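Local coordinates for DUF1491 domain-containing protein (Caulobacter crescentus, PDB 4GOQ) that is of unknown function but belongs to the DUF1491 family, folding as a mixed beta-sheet with two helices, at residues 15-18 against 23-26. Sequence-based numbering, arbitrary orientation. Where two conformers were deposited one is given.
Sequences RRAE and FATV
Two methyl groups carry this contact: Ala17 CB of the helix and Ala24 CB of the strand meet end to end but offset at 3.6 Å, each CA-CB bond tilted some 40° from the line between them. Because neither side chain extends beyond its CB, the helix can settle close to the strand, and the CA atoms of Ala17 and Ala24 lie only 6.2 Å apart. Both alanines are buried, and a small apolar residue suits each place: the methyls touch directly at this close spacing and bring no polar atom to satisfy. Beside them Glu18 runs along the exposed margin. With CG on the far side of CB from the backbone carbonyl (chi1 -72°) and the chain then extended (chi2 -178°), its carboxylate reaches toward the strand, yet OE2 and Ala24 O, both acceptors, stay 4.3 Å apart and make no bond; glutamate suits the place because its exposed side chain can be solvated.

The pair closes a helix-loop-strand connection, in which helix 6-19 packs back against strand 23-28, an edge strand of the mixed sheet within this chain. Further along, Val26 continues the apolar side against Val10 and Ile14 of the same helix. The strand pairs antiparallel with strand 91-97 through backbone hydrogen bonds of Phe23 to Glu96 and Thr25 to Glu94. Arg16 NE hydrogen-bonds Phe103 O, joining the helix to a loop.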
loop_
_atom_site.group_PDB
_atom_site.type_symbol
_atom_site.label_atom_id
_atom_site.label_comp_id
_atom_site.label_asym_id
_atom_site.label_seq_id
_atom_site.Cartn_x
_atom_site.Cartn_y
_atom_site.Cartn_z
ATOM N N ARG A 15 3.321 -9.207 8.097
ATOM C CA ARG A 15 3.129 -9.986 9.307
ATOM C C ARG A 15 1.794 -9.670 9.967
ATOM O O ARG A 15 1.044 -10.589 10.290
ATOM C CB ARG A 15 4.291 -9.723 10.279
ATOM C CG ARG A 15 4.025 -10.161 11.687
ATOM C CD ARG A 15 5.325 -9.999 12.447
ATOM N NE ARG A 15 5.124 -10.044 13.888
ATOM C CZ ARG A 15 4.999 -11.162 14.591
ATOM N NH1 ARG A 15 4.989 -12.344 13.980
ATOM N NH2 ARG A 15 4.837 -11.107 15.903
ATOM N N ARG A 16 1.494 -8.376 10.162
ATOM C CA ARG A 16 0.241 -7.917 10.749
ATOM C C ARG A 16 -0.980 -8.374 9.924
ATOM O O ARG A 16 -1.978 -8.811 10.490
ATOM C CB ARG A 16 0.283 -6.371 10.841
ATOM C CG ARG A 16 -0.728 -5.730 11.750
ATOM C CD ARG A 16 -0.324 -4.315 12.170
ATOM N NE ARG A 16 0.077 -3.464 11.039
ATOM C CZ ARG A 16 1.317 -3.020 10.821
ATOM N NH1 ARG A 16 2.301 -3.331 11.664
ATOM N NH2 ARG A 16 1.577 -2.246 9.769
ATOM N N ALA A 17 -0.925 -8.223 8.594
ATOM C CA ALA A 17 -2.041 -8.606 7.727
ATOM C C ALA A 17 -2.275 -10.106 7.814
ATOM O O ALA A 17 -3.413 -10.531 8.025
ATOM C CB ALA A 17 -1.771 -8.177 6.292
ATOM N N GLU A 18 -1.184 -10.911 7.732
ATOM C CA GLU A 18 -1.279 -12.374 7.829
ATOM C C GLU A 18 -1.872 -12.799 9.157
ATOM O O GLU A 18 -2.740 -13.660 9.154
ATOM C CB GLU A 18 0.073 -13.049 7.621
ATOM C CG GLU A 18 0.558 -12.991 6.184
ATOM C CD GLU A 18 1.875 -13.700 5.939
ATOM O OE1 GLU A 18 2.679 -13.828 6.893
ATOM O OE2 GLU A 18 2.111 -14.109 4.779
ATOM N N PHE A 23 -4.615 -11.944 3.052
ATOM C CA PHE A 23 -3.600 -12.433 2.133
ATOM C C PHE A 23 -2.750 -11.182 1.824
ATOM O O PHE A 23 -3.314 -10.155 1.450
ATOM C CB PHE A 23 -4.260 -13.092 0.901
ATOM C CG PHE A 23 -3.356 -13.720 -0.143
ATOM C CD1 PHE A 23 -2.438 -14.705 0.206
ATOM C CD2 PHE A 23 -3.483 -13.384 -1.488
ATOM C CE1 PHE A 23 -1.611 -15.295 -0.761
ATOM C CE2 PHE A 23 -2.669 -13.987 -2.461
ATOM C CZ PHE A 23 -1.736 -14.936 -2.089
ATOM N N ALA A 24 -1.442 -11.200 2.140
ATOM C CA ALA A 24 -0.598 -10.023 1.909
ATOM C C ALA A 24 0.627 -10.441 1.142
ATOM O O ALA A 24 1.345 -11.344 1.584
ATOM C CB ALA A 24 -0.221 -9.375 3.225
ATOM N N THR A 25 0.864 -9.827 -0.010
ATOM C CA THR A 25 2.029 -10.223 -0.795
ATOM C C THR A 25 2.733 -8.995 -1.374
ATOM O O THR A 25 2.144 -7.933 -1.540
ATOM C CB THR A 25 1.647 -11.291 -1.849
ATOM O OG1 THR A 25 2.812 -11.736 -2.536
ATOM C CG2 THR A 25 0.607 -10.823 -2.820
ATOM N N VAL A 26 4.009 -9.150 -1.607
ATOM C CA VAL A 26 4.827 -8.089 -2.173
ATOM C C VAL A 26 4.687 -8.268 -3.693
ATOM O O VAL A 26 5.209 -9.239 -4.256
ATOM C CB VAL A 26 6.290 -8.171 -1.670
ATOM C CG1 VAL A 26 7.180 -7.208 -2.460
ATOM C CG2 VAL A 26 6.361 -7.859 -0.167
#